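Local coordinates for protein 2,3,4,5-tetrahydropyridine-2,6-dicarboxylate N-succinyltransferase (Campylobacter jejuni, PDB 2RIJ) that probably transfers the succinyl group of succinyl-CoA to tetrahydrodipicolinate, the first step of the succinylase branch of lysine biosynthesis, at residues A[62-67]-A[124-129]; A[169-174]-A[200-205]; A[237-242]-A[254-259]; A[319-324]-A[360-365]. All blocks are in the same frame, centred on the assembly; numbering follows the deposited sequence. Where two conformers were deposited one is given.

Interaction 1 of 4, residues A[62-67]-A[124-129]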
loop_
_atom_site.group_PDB
_atom_site.type_symbol
_atom_site.label_atom_id
_atom_site.label_comp_id
_atom_site.label_asym_id
_atom_site.label_seq_id
_atom_site.Cartn_x
_atom_site.Cartn_y
_atom_site.Cartn_z
ATOM N N ILE A 62 -7.851 71.379 -6.694
ATOM C CA ILE A 62 -8.606 72.379 -5.927
ATOM C C ILE A 62 -8.392 72.127 -4.445
ATOM O O ILE A 62 -8.172 73.055 -3.717
ATOM C CB ILE A 62 -10.138 72.395 -6.263
ATOM C CG1 ILE A 62 -10.404 72.815 -7.721
ATOM C CG2 ILE A 62 -10.900 73.287 -5.293
ATOM C CD1 ILE A 62 -9.705 74.147 -8.166
HETATM N N MSE A 63 -8.412 70.875 -4.006
HETATM C CA MSE A 63 -8.239 70.524 -2.589
HETATM C C MSE A 63 -6.842 70.824 -2.088
HETATM O O MSE A 63 -6.654 71.384 -1.023
HETATM C CB MSE A 63 -8.474 69.025 -2.352
HETATM C CG MSE A 63 -9.884 68.553 -2.563
HETATM SE SE MSE A 63 -11.241 69.613 -1.649
HETATM C CE MSE A 63 -10.410 69.895 0.107
ATOM N N LEU A 64 -5.845 70.417 -2.865
ATOM C CA LEU A 64 -4.449 70.699 -2.535
ATOM C C LEU A 64 -4.215 72.209 -2.475
ATOM O O LEU A 64 -3.513 72.718 -1.578
ATOM C CB LEU A 64 -3.519 70.056 -3.558
ATOM C CG LEU A 64 -3.503 68.519 -3.458
ATOM C CD1 LEU A 64 -2.775 67.929 -4.656
ATOM C CD2 LEU A 64 -2.898 68.075 -2.106
ATOM N N GLU A 65 -4.794 72.933 -3.431
ATOM C CA GLU A 65 -4.684 74.394 -3.427
ATOM C C GLU A 65 -5.369 75.060 -2.204
ATOM O O GLU A 65 -4.910 76.080 -1.733
ATOM C CB GLU A 65 -5.210 74.959 -4.730
ATOM C CG GLU A 65 -5.158 76.471 -4.844
ATOM C CD GLU A 65 -3.746 77.049 -4.903
ATOM O OE1 GLU A 65 -2.748 76.300 -5.059
ATOM O OE2 GLU A 65 -3.641 78.295 -4.814
ATOM N N ALA A 66 -6.450 74.484 -1.686
ATOM C CA ALA A 66 -7.082 75.030 -0.504
ATOM C C ALA A 66 -6.078 75.097 0.659
ATOM O O ALA A 66 -6.057 76.050 1.411
ATOM C CB ALA A 66 -8.305 74.212 -0.129
ATOM N N PHE A 67 -5.250 74.072 0.768
ATOM C CA PHE A 67 -4.254 73.958 1.799
ATOM C C PHE A 67 -3.094 74.888 1.504
ATOM O O PHE A 67 -2.665 75.630 2.384
ATOM C CB PHE A 67 -3.752 72.519 1.902
ATOM C CG PHE A 67 -4.780 71.549 2.422
ATOM C CD1 PHE A 67 -5.332 71.701 3.664
ATOM C CD2 PHE A 67 -5.157 70.464 1.666
ATOM C CE1 PHE A 67 -6.277 70.807 4.134
ATOM C CE2 PHE A 67 -6.112 69.531 2.148
ATOM C CZ PHE A 67 -6.664 69.734 3.371
ATOM N N PHE A 124 -12.738 65.628 9.618
ATOM C CA PHE A 124 -12.523 65.289 8.235
ATOM C C PHE A 124 -11.099 65.600 7.800
ATOM O O PHE A 124 -10.491 66.599 8.224
ATOM C CB PHE A 124 -13.513 66.035 7.346
ATOM C CG PHE A 124 -14.940 65.828 7.713
ATOM C CD1 PHE A 124 -15.623 64.718 7.282
ATOM C CD2 PHE A 124 -15.629 66.793 8.442
ATOM C CE1 PHE A 124 -16.981 64.512 7.622
ATOM C CE2 PHE A 124 -16.980 66.610 8.783
ATOM C CZ PHE A 124 -17.660 65.484 8.365
ATOM N N SER A 125 -10.562 64.725 6.961
ATOM C CA SER A 125 -9.178 64.843 6.492
ATOM C C SER A 125 -9.080 64.473 5.021
ATOM O O SER A 125 -9.661 63.482 4.565
ATOM C CB SER A 125 -8.227 63.940 7.283
ATOM O OG SER A 125 -7.985 64.416 8.598
ATOM N N PHE A 126 -8.346 65.290 4.281
ATOM C CA PHE A 126 -7.972 64.969 2.922
ATOM C C PHE A 126 -6.798 64.001 2.936
ATOM O O PHE A 126 -5.834 64.149 3.706
ATOM C CB PHE A 126 -7.582 66.226 2.189
ATOM C CG PHE A 126 -7.226 66.009 0.758
ATOM C CD1 PHE A 126 -8.212 65.786 -0.188
ATOM C CD2 PHE A 126 -5.898 66.027 0.353
ATOM C CE1 PHE A 126 -7.872 65.622 -1.516
ATOM C CE2 PHE A 126 -5.555 65.842 -0.966
ATOM C CZ PHE A 126 -6.533 65.668 -1.905
ATOM N N VAL A 127 -6.904 62.972 2.111
ATOM C CA VAL A 127 -5.932 61.882 2.081
ATOM C C VAL A 127 -5.615 61.651 0.624
ATOM O O VAL A 127 -6.509 61.455 -0.164
ATOM C CB VAL A 127 -6.507 60.591 2.724
ATOM C CG1 VAL A 127 -5.469 59.491 2.782
ATOM C CG2 VAL A 127 -7.074 60.900 4.122
ATOM N N CYS A 128 -4.341 61.717 0.263
ATOM C CA CYS A 128 -3.948 61.384 -1.090
ATOM C C CYS A 128 -2.629 60.631 -1.173
ATOM O O CYS A 128 -1.752 60.770 -0.312
ATOM C CB CYS A 128 -3.977 62.612 -2.006
ATOM S SG CYS A 128 -2.559 63.670 -1.954
ATOM N N LEU A 129 -2.524 59.817 -2.222
ATOM C CA LEU A 129 -1.318 59.089 -2.549
ATOM C C LEU A 129 -0.704 59.699 -3.804
ATOM O O LEU A 129 -1.382 59.836 -4.829
ATOM C CB LEU A 129 -1.605 57.603 -2.783
ATOM C CG LEU A 129 -2.340 56.849 -1.692
ATOM C CD1 LEU A 129 -2.530 55.364 -2.101
ATOM C CD2 LEU A 129 -1.588 56.969 -0.399
#
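Phe126, whose backbone is hydrogen-bonded to Gln83 of the adjacent strand, turns its ring onto the helix segment 62-67, and the contact that follows is apolar throughout. Its CG lies anti to the backbone N (chi1 -178°), and the ring beyond it meets the helix. Selenomethionine Met63 covers one face of that ring: its CB sits 4.0 Å from the centroid of the Phe126 ring in a CH-pi contact. Met63 CB lies over the CE1 side of that face, 3.6 Å from Phe126 CE1. Helix 57-69 here packs against an antiparallel sheet in which strand 124-129 is flanked by strands 27-35 and 80-84, an alpha/beta layer of the N-terminal region of the succinyltransferase. Phe67, one turn on from Met63, brings an edge of its ring to the base of the other phenyl, CE2 lying 3.6 Å from Phe126 CB. Leu64 comes in at about a right angle to Phe126 and sets CD2 3.7 Å from its CE2. The same Leu64 CD2 is 4.4 Å from Cys128 SG, a looser touch farther along the strand. Phe28 of strand 27-35 packs on both Phe126 and Cys128.

Interaction 2 of 4, residues A[169-174]-A[200-205]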
loop_
_atom_site.group_PDB
_atom_site.type_symbol
_atom_site.label_atom_id
_atom_site.label_comp_id
_atom_site.label_asym_id
_atom_site.label_seq_id
_atom_site.Cartn_x
_atom_site.Cartn_y
_atom_site.Cartn_z
ATOM N N ASN A 169 -4.721 48.248 17.899
ATOM C CA ASN A 169 -5.639 47.194 18.332
ATOM C C ASN A 169 -6.679 47.835 19.238
ATOM O O ASN A 169 -6.352 48.402 20.278
ATOM C CB ASN A 169 -4.890 46.070 19.072
ATOM C CG ASN A 169 -5.770 44.882 19.387
ATOM O OD1 ASN A 169 -6.675 44.542 18.607
ATOM N ND2 ASN A 169 -5.541 44.249 20.547
ATOM N N VAL A 170 -7.934 47.735 18.832
ATOM C CA VAL A 170 -9.040 48.394 19.544
ATOM C C VAL A 170 -10.202 47.417 19.659
ATOM O O VAL A 170 -10.267 46.420 18.934
ATOM C CB VAL A 170 -9.491 49.715 18.857
ATOM C CG1 VAL A 170 -8.321 50.761 18.826
ATOM C CG2 VAL A 170 -10.025 49.460 17.437
ATOM N N ALA A 171 -11.097 47.740 20.574
ATOM C CA ALA A 171 -12.415 47.096 20.685
ATOM C C ALA A 171 -13.340 47.744 19.675
ATOM O O ALA A 171 -13.166 48.919 19.337
ATOM C CB ALA A 171 -12.960 47.251 22.095
ATOM N N TRP A 172 -14.321 46.972 19.202
ATOM C CA TRP A 172 -15.252 47.424 18.185
ATOM C C TRP A 172 -16.629 47.077 18.670
ATOM O O TRP A 172 -16.894 45.938 19.093
ATOM C CB TRP A 172 -14.985 46.776 16.836
ATOM C CG TRP A 172 -13.656 47.030 16.279
ATOM C CD1 TRP A 172 -12.528 46.320 16.530
ATOM C CD2 TRP A 172 -13.300 48.034 15.322
ATOM N NE1 TRP A 172 -11.485 46.823 15.810
ATOM C CE2 TRP A 172 -11.918 47.877 15.053
ATOM C CE3 TRP A 172 -13.994 49.068 14.694
ATOM C CZ2 TRP A 172 -11.223 48.705 14.171
ATOM C CZ3 TRP A 172 -13.304 49.882 13.780
ATOM C CH2 TRP A 172 -11.927 49.705 13.549
ATOM N N SER A 173 -17.461 48.111 18.758
ATOM C CA SER A 173 -18.833 47.993 19.275
ATOM C C SER A 173 -19.760 48.587 18.237
ATOM O O SER A 173 -19.713 49.798 17.949
ATOM C CB SER A 173 -18.938 48.781 20.589
ATOM O OG SER A 173 -20.234 48.651 21.162
ATOM N N ASP A 174 -20.575 47.746 17.625
ATOM C CA ASP A 174 -21.422 48.167 16.506
ATOM C C ASP A 174 -20.643 48.978 15.457
ATOM O O ASP A 174 -21.072 50.031 14.957
ATOM C CB ASP A 174 -22.661 48.890 17.011
ATOM C CG ASP A 174 -23.573 47.960 17.843
ATOM O OD1 ASP A 174 -23.626 46.720 17.601
ATOM O OD2 ASP A 174 -24.197 48.477 18.770
ATOM N N ASP A 200 -18.056 43.576 19.863
ATOM C CA ASP A 200 -18.172 42.527 18.865
ATOM C C ASP A 200 -16.853 41.823 18.536
ATOM O O ASP A 200 -16.854 40.639 18.174
ATOM C CB ASP A 200 -18.801 43.095 17.610
ATOM C CG ASP A 200 -20.205 43.593 17.871
ATOM O OD1 ASP A 200 -20.983 42.896 18.578
ATOM O OD2 ASP A 200 -20.485 44.706 17.422
ATOM N N PHE A 201 -15.745 42.564 18.588
ATOM C CA PHE A 201 -14.420 42.048 18.288
ATOM C C PHE A 201 -13.328 43.022 18.751
ATOM O O PHE A 201 -13.595 44.184 19.060
ATOM C CB PHE A 201 -14.250 41.627 16.816
ATOM C CG PHE A 201 -14.296 42.754 15.778
ATOM C CD1 PHE A 201 -15.490 43.308 15.383
ATOM C CD2 PHE A 201 -13.151 43.202 15.182
ATOM C CE1 PHE A 201 -15.545 44.320 14.437
ATOM C CE2 PHE A 201 -13.194 44.174 14.211
ATOM C CZ PHE A 201 -14.394 44.748 13.839
ATOM N N VAL A 202 -12.128 42.504 18.856
ATOM C CA VAL A 202 -10.915 43.285 19.230
ATOM C C VAL A 202 -9.853 42.973 18.181
ATOM O O VAL A 202 -9.437 41.804 18.014
ATOM C CB VAL A 202 -10.414 42.986 20.666
ATOM C CG1 VAL A 202 -9.014 43.750 20.979
ATOM C CG2 VAL A 202 -11.531 43.239 21.705
ATOM N N ASP A 203 -9.467 44.003 17.420
ATOM C CA ASP A 203 -8.529 43.834 16.336
ATOM C C ASP A 203 -8.082 45.193 15.817
ATOM O O ASP A 203 -8.612 46.275 16.185
ATOM C CB ASP A 203 -9.172 43.046 15.172
ATOM C CG ASP A 203 -8.159 42.586 14.105
ATOM O OD1 ASP A 203 -6.948 42.488 14.391
ATOM O OD2 ASP A 203 -8.587 42.362 12.944
ATOM N N LYS A 204 -7.103 45.132 14.951
ATOM C CA LYS A 204 -6.559 46.303 14.254
ATOM C C LYS A 204 -7.299 46.689 12.967
ATOM O O LYS A 204 -7.131 47.809 12.487
ATOM C CB LYS A 204 -5.060 46.074 13.920
ATOM C CG LYS A 204 -4.144 46.102 15.147
ATOM C CD LYS A 204 -2.726 45.727 14.803
ATOM C CE LYS A 204 -1.758 46.080 15.952
ATOM N NZ LYS A 204 -0.359 45.939 15.583
ATOM N N PHE A 205 -8.052 45.759 12.392
ATOM C CA PHE A 205 -8.770 45.974 11.136
ATOM C C PHE A 205 -10.284 45.917 11.380
ATOM O O PHE A 205 -10.746 45.071 12.156
ATOM C CB PHE A 205 -8.465 44.871 10.120
ATOM C CG PHE A 205 -7.108 44.952 9.485
ATOM C CD1 PHE A 205 -5.975 44.640 10.224
ATOM C CD2 PHE A 205 -6.966 45.277 8.153
ATOM C CE1 PHE A 205 -4.689 44.718 9.652
ATOM C CE2 PHE A 205 -5.679 45.351 7.571
ATOM C CZ PHE A 205 -4.550 45.104 8.351
#
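Asp203 O is gripped by two donors that come from opposite faces of its carbonyl plane: Val170 N at 3.1 Å and Trp172 NE1 at 2.9 Å. Asp203 O lies close to the indole plane, and the nearly straight N-H...O line (163°) fixes how Trp172 is rotated. That ring is also sandwiched. Phe201 lies against one face as an offset stack, its centroid 4.0 Å from that of the five-membered ring and the planes 8° apart, while Val170 CG2 covers the opposite face toward the rim. Phe201 CG takes the crowded position between backbone N and carbonyl carbon (chi1 67°). Packing there is tight, with Trp172 CD1 only 3.2 Å from Phe201 CE2, and Trp172 CB sits over the phenyl face as well. Strands 170-173 and 201-203 are antiparallel neighbours in a three-stranded sheet with 176-178, in the middle region of the succinyltransferase; on its other face Ala171 meets Val202 in a non-hydrogen-bonded pair. Asp200 and Phe201 both face Trp172 in a classic beta bulge, and Asp200 OD2 then accepts from Asp174 N at 3.0 Å. Asn169 rests its amide against Val202 CG1, 3.4 Å from OD1, while ND2 bonds to Asp216 O and Thr218 O of the third subunit. Asp203 carries salt bridges to Arg227 and to Arg219 of the third subunit. Asp174 OD1 and Asp200 OD2 are 3.7 Å apart, a repulsion that Lys198, salt-bridged to both residues, would offset.

Interaction 3 of 4, residues A[237-242]-A[254-259]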
loop_
_atom_site.group_PDB
_atom_site.type_symbol
_atom_site.label_atom_id
_atom_site.label_comp_id
_atom_site.label_asym_id
_atom_site.label_seq_id
_atom_site.Cartn_x
_atom_site.Cartn_y
_atom_site.Cartn_z
ATOM N N THR A 237 -20.538 34.798 -3.573
ATOM C CA THR A 237 -21.266 34.456 -2.342
ATOM C C THR A 237 -20.281 33.965 -1.292
ATOM O O THR A 237 -19.495 33.028 -1.526
ATOM C CB THR A 237 -22.330 33.366 -2.590
ATOM O OG1 THR A 237 -23.206 33.789 -3.644
ATOM C CG2 THR A 237 -23.156 33.041 -1.342
ATOM N N ILE A 238 -20.303 34.605 -0.143
ATOM C CA ILE A 238 -19.582 34.117 1.049
ATOM C C ILE A 238 -20.587 33.527 2.039
ATOM O O ILE A 238 -21.404 34.240 2.670
ATOM C CB ILE A 238 -18.779 35.214 1.764
ATOM C CG1 ILE A 238 -17.982 36.084 0.732
ATOM C CG2 ILE A 238 -17.858 34.614 2.838
ATOM C CD1 ILE A 238 -16.973 35.246 -0.108
HETATM N N MSE A 239 -20.491 32.234 2.219
HETATM C CA MSE A 239 -21.384 31.493 3.154
HETATM C C MSE A 239 -20.768 31.638 4.526
HETATM O O MSE A 239 -19.575 31.911 4.629
HETATM C CB MSE A 239 -21.524 30.033 2.786
HETATM C CG MSE A 239 -22.180 29.787 1.449
HETATM SE SE MSE A 239 -23.978 30.480 1.301
HETATM C CE MSE A 239 -24.976 29.296 2.616
ATOM N N PRO A 240 -21.579 31.495 5.605
ATOM C CA PRO A 240 -21.059 31.792 6.948
ATOM C C PRO A 240 -20.439 30.685 7.784
ATOM O O PRO A 240 -19.757 31.008 8.764
ATOM C CB PRO A 240 -22.301 32.333 7.672
ATOM C CG PRO A 240 -23.436 31.715 7.030
ATOM C CD PRO A 240 -23.032 31.251 5.648
ATOM N N GLY A 241 -20.629 29.419 7.426
ATOM C CA GLY A 241 -20.221 28.305 8.268
ATOM C C GLY A 241 -18.755 28.285 8.686
ATOM O O GLY A 241 -18.455 28.239 9.857
ATOM N N ALA A 242 -17.847 28.274 7.729
ATOM C CA ALA A 242 -16.439 28.066 8.020
ATOM C C ALA A 242 -15.545 28.814 7.052
ATOM O O ALA A 242 -14.428 28.423 6.837
ATOM C CB ALA A 242 -16.106 26.551 8.044
ATOM N N ALA A 254 -17.267 35.721 -10.310
ATOM C CA ALA A 254 -18.280 35.164 -9.396
ATOM C C ALA A 254 -17.884 33.759 -8.951
ATOM O O ALA A 254 -17.695 32.893 -9.800
ATOM C CB ALA A 254 -19.660 35.132 -10.094
ATOM N N CYS A 255 -17.787 33.540 -7.629
ATOM C CA CYS A 255 -17.439 32.269 -7.009
ATOM C C CYS A 255 -18.346 32.014 -5.822
ATOM O O CYS A 255 -18.754 32.948 -5.134
ATOM C CB CYS A 255 -16.045 32.330 -6.412
ATOM S SG CYS A 255 -14.750 32.463 -7.631
HETATM N N MSE A 256 -18.584 30.754 -5.559
HETATM C CA MSE A 256 -19.215 30.297 -4.304
HETATM C C MSE A 256 -18.110 30.011 -3.290
HETATM O O MSE A 256 -17.272 29.152 -3.523
HETATM C CB MSE A 256 -19.987 29.027 -4.563
HETATM C CG MSE A 256 -20.528 28.363 -3.294
HETATM SE SE MSE A 256 -21.745 29.576 -2.292
HETATM C CE MSE A 256 -23.014 29.946 -3.757
ATOM N N VAL A 257 -18.089 30.734 -2.183
ATOM C CA VAL A 257 -17.034 30.600 -1.200
ATOM C C VAL A 257 -17.630 30.127 0.161
ATOM O O VAL A 257 -18.437 30.792 0.783
ATOM C CB VAL A 257 -16.242 31.887 -1.027
ATOM C CG1 VAL A 257 -15.105 31.710 0.048
ATOM C CG2 VAL A 257 -15.720 32.397 -2.387
ATOM N N GLU A 258 -17.211 28.945 0.549
ATOM C CA GLU A 258 -17.592 28.303 1.778
ATOM C C GLU A 258 -16.387 27.887 2.621
ATOM O O GLU A 258 -16.511 27.207 3.668
ATOM C CB GLU A 258 -18.488 27.141 1.487
ATOM C CG GLU A 258 -19.488 27.432 0.451
ATOM C CD GLU A 258 -20.557 26.353 0.409
ATOM O OE1 GLU A 258 -21.206 26.164 1.442
ATOM O OE2 GLU A 258 -20.747 25.687 -0.617
ATOM N N GLY A 259 -15.233 28.355 2.208
ATOM C CA GLY A 259 -13.958 28.100 2.901
ATOM C C GLY A 259 -13.121 29.356 3.024
ATOM O O GLY A 259 -13.611 30.488 2.852
HETATM O O HOH W 1 -18.812 27.398 5.148
#
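Ile238 and Val257 lie side by side on one face of a parallel strand pair, Ile238 CD1 reaching 3.6 Å from Val257 CB, and this buried face is the tightly packed part of the contact. A ladder of three backbone bonds holds the strands in register: Thr237 N to Cys255 O, Val257 N to Thr237 O at 2.8 Å, and an almost straight Met239 N to Val257 O at 2.9 Å. The other face carries Thr237, which is buried, and Met256, which is partly exposed, as are Met239 and Glu258 beyond the strands. Selenomethionine Met256 leaves with CG anti to its backbone N (chi1 172°), then bends twice and runs beside Thr237, its CE 3.7 Å from Thr237 CB. Its selenium also lies 3.8 Å from CG of Met239, itself a selenomethionine. Met239 runs alongside Glu258, the two CG atoms 3.7 Å apart, so Glu258, predicted to form the acyl-anhydride intermediate, has an aliphatic neighbour along its stem. Beyond Met239 the backbones part and direct bonding gives way to a bridging water, which accepts from Ala242 N and donates to Glu258 O at 2.7 Å. At this corner Ala242 packs on Ala242 of the third subunit, while Gly241 O takes a hydrogen bond from Lys225 of the second. The two strands belong to successive coils of the left-handed parallel beta-helix of this family. Strand 237-238 lies between strands 219-220 and 256-257, and strand 256-257 is bonded in turn to 272-273.

Interaction 4 of 4, residues A[319-324]-A[360-365]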
loop_
_atom_site.group_PDB
_atom_site.type_symbol
_atom_site.label_atom_id
_atom_site.label_comp_id
_atom_site.label_asym_id
_atom_site.label_seq_id
_atom_site.Cartn_x
_atom_site.Cartn_y
_atom_site.Cartn_z
ATOM N N ILE A 319 -8.725 16.302 0.787
ATOM C CA ILE A 319 -7.352 16.161 0.305
ATOM C C ILE A 319 -6.570 17.391 0.688
ATOM O O ILE A 319 -6.996 18.514 0.422
ATOM C CB ILE A 319 -7.309 15.999 -1.287
ATOM C CG1 ILE A 319 -7.994 14.702 -1.721
ATOM C CG2 ILE A 319 -5.883 16.092 -1.831
ATOM C CD1 ILE A 319 -7.332 13.468 -1.255
ATOM N N ALA A 320 -5.357 17.189 1.184
ATOM C CA ALA A 320 -4.402 18.268 1.356
ATOM C C ALA A 320 -3.337 18.277 0.296
ATOM O O ALA A 320 -2.542 17.310 0.189
ATOM C CB ALA A 320 -3.752 18.181 2.760
ATOM N N VAL A 321 -3.286 19.360 -0.482
ATOM C CA VAL A 321 -2.335 19.541 -1.554
ATOM C C VAL A 321 -1.324 20.592 -1.105
ATOM O O VAL A 321 -1.480 21.808 -1.313
ATOM C CB VAL A 321 -3.006 19.956 -2.926
ATOM C CG1 VAL A 321 -1.973 20.105 -4.013
ATOM C CG2 VAL A 321 -4.059 18.972 -3.339
ATOM N N LEU A 322 -0.243 20.111 -0.521
ATOM C CA LEU A 322 0.779 20.969 0.043
ATOM C C LEU A 322 2.012 20.937 -0.843
ATOM O O LEU A 322 2.179 20.052 -1.702
ATOM C CB LEU A 322 1.115 20.515 1.476
ATOM C CG LEU A 322 -0.109 20.234 2.362
ATOM C CD1 LEU A 322 0.297 19.589 3.680
ATOM C CD2 LEU A 322 -0.892 21.574 2.537
ATOM N N GLU A 323 2.881 21.904 -0.623
ATOM C CA GLU A 323 4.070 22.086 -1.447
ATOM C C GLU A 323 4.947 20.833 -1.494
ATOM O O GLU A 323 5.548 20.505 -2.532
ATOM C CB GLU A 323 4.903 23.223 -0.882
ATOM C CG GLU A 323 4.365 24.583 -1.110
ATOM C CD GLU A 323 5.250 25.652 -0.450
ATOM O OE1 GLU A 323 6.497 25.543 -0.558
ATOM O OE2 GLU A 323 4.701 26.599 0.181
ATOM N N GLY A 324 5.017 20.137 -0.364
ATOM C CA GLY A 324 5.824 18.951 -0.247
ATOM C C GLY A 324 5.143 17.627 -0.372
ATOM O O GLY A 324 5.809 16.582 -0.374
ATOM N N LEU A 360 -5.743 19.720 -13.575
ATOM C CA LEU A 360 -5.301 18.748 -12.586
ATOM C C LEU A 360 -6.457 18.284 -11.703
ATOM O O LEU A 360 -7.344 19.043 -11.319
ATOM C CB LEU A 360 -4.204 19.307 -11.669
ATOM C CG LEU A 360 -2.916 19.861 -12.311
ATOM C CD1 LEU A 360 -1.923 20.258 -11.209
ATOM C CD2 LEU A 360 -2.272 18.817 -13.187
ATOM N N HIS A 361 -6.398 17.020 -11.365
ATOM C CA HIS A 361 -7.351 16.425 -10.445
ATOM C C HIS A 361 -6.572 15.728 -9.365
ATOM O O HIS A 361 -5.953 14.680 -9.597
ATOM C CB HIS A 361 -8.305 15.489 -11.166
ATOM C CG HIS A 361 -9.393 14.940 -10.293
ATOM N ND1 HIS A 361 -10.415 14.170 -10.794
ATOM C CD2 HIS A 361 -9.655 15.101 -8.971
ATOM C CE1 HIS A 361 -11.232 13.839 -9.807
ATOM N NE2 HIS A 361 -10.813 14.421 -8.697
ATOM N N PHE A 362 -6.591 16.313 -8.168
ATOM C CA PHE A 362 -5.921 15.748 -7.009
ATOM C C PHE A 362 -6.926 14.875 -6.233
ATOM O O PHE A 362 -8.017 15.302 -5.853
ATOM C CB PHE A 362 -5.328 16.823 -6.075
ATOM C CG PHE A 362 -4.227 17.656 -6.712
ATOM C CD1 PHE A 362 -2.922 17.212 -6.686
ATOM C CD2 PHE A 362 -4.507 18.862 -7.361
ATOM C CE1 PHE A 362 -1.902 17.955 -7.266
ATOM C CE2 PHE A 362 -3.474 19.616 -7.925
ATOM C CZ PHE A 362 -2.194 19.162 -7.868
ATOM N N ARG A 363 -6.541 13.633 -6.057
ATOM C CA ARG A 363 -7.399 12.617 -5.420
ATOM C C ARG A 363 -6.555 11.600 -4.694
ATOM O O ARG A 363 -5.334 11.579 -4.830
ATOM C CB ARG A 363 -8.301 11.979 -6.459
ATOM C CG ARG A 363 -7.617 11.412 -7.674
ATOM C CD ARG A 363 -8.696 10.842 -8.595
ATOM N NE ARG A 363 -8.142 10.287 -9.831
ATOM C CZ ARG A 363 -7.545 9.099 -9.915
ATOM N NH1 ARG A 363 -7.400 8.323 -8.836
ATOM N NH2 ARG A 363 -7.095 8.679 -11.099
ATOM N N GLN A 364 -7.193 10.830 -3.818
ATOM C CA GLN A 364 -6.541 9.702 -3.173
ATOM C C GLN A 364 -7.034 8.388 -3.754
ATOM O O GLN A 364 -8.232 8.215 -3.994
ATOM C CB GLN A 364 -6.790 9.688 -1.662
ATOM C CG GLN A 364 -5.912 8.645 -0.938
ATOM C CD GLN A 364 -5.601 8.978 0.541
ATOM O OE1 GLN A 364 -6.231 9.842 1.138
ATOM N NE2 GLN A 364 -4.611 8.283 1.113
ATOM N N ASP A 365 -6.110 7.461 -4.012
ATOM C CA ASP A 365 -6.500 6.118 -4.415
ATOM C C ASP A 365 -7.002 5.404 -3.168
ATOM O O ASP A 365 -6.281 5.238 -2.211
ATOM C CB ASP A 365 -5.338 5.387 -5.059
ATOM C CG ASP A 365 -5.740 4.015 -5.633
ATOM O OD1 ASP A 365 -6.306 3.162 -4.921
ATOM O OD2 ASP A 365 -5.462 3.787 -6.795
#
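Val321 spreads both methyls over one face of the Phe362 ring, the two side chains meeting at about a right angle. CG1 stands above the middle of the ring, 3.9 Å from the Phe362 centroid and 11° off its normal, a clear CH-pi contact. CG2 sits nearer the root of the phenyl, 3.6 Å from Phe362 CG. This division follows from the valine rotamer, which puts CG1 anti to the backbone N (chi1 -179°) and CG2 anti to the carbonyl carbon. The Phe362 ring is engaged further by Phe327, which meets it edge-to-face, and Val315 of strand 314-315 touches both residues. Two sheets are joined here: strand 320-321 is the last rung in one parallel face of the left-handed beta-helix, whereas strand 360-364 continues another face past strand 314-315 and leads into the mixed C-terminal strands, beginning with the antiparallel 371-375. Ile319, two residues earlier and just before the strand, also points toward segment 360-365. Its CD1 reaches the backbone, lying 3.7 Å from Gln364 N, and is 3.8 Å from Gln364 CB. Shorter of reach, Ile319 CG2 stays 4.3 Å from Phe362 CB. Met371 of strand 371-375 packs on Ile319 too. Gln364 bonds through NE2 to Gly369 O and packs on the Gln364 residues of the second and third subunits. Arg363 CB points away from segment 319-324, and its side chain packs on Asp316; Arg363, Gln364 and Asp365 are predicted to bind succinyl-CoA, as is Gly324 at the end of the other segment.

Overall arrangement
The four contacts follow one another along an elongated subunit, from the N-terminal alpha/beta layer to the C-terminal end of the beta-helix, and none touches another. Centres of interactions 1 and 2 are about 29 Å apart, those of 2 and 3 about 23 Å, and those of 3 and 4 about 22 Å; the two ends, interactions 1 and 4, have centres about 52 Å apart. Interactions 3 and 4 reach the same sheet and hold predicted functional residues, Glu258 in the former and part of the succinyl-CoA site in the latter. Interactions 1 and 2 lie away from those sites. Interactions 2, 3 and 4 all touch the third subunit, consistent with the homotrimer described for this enzyme.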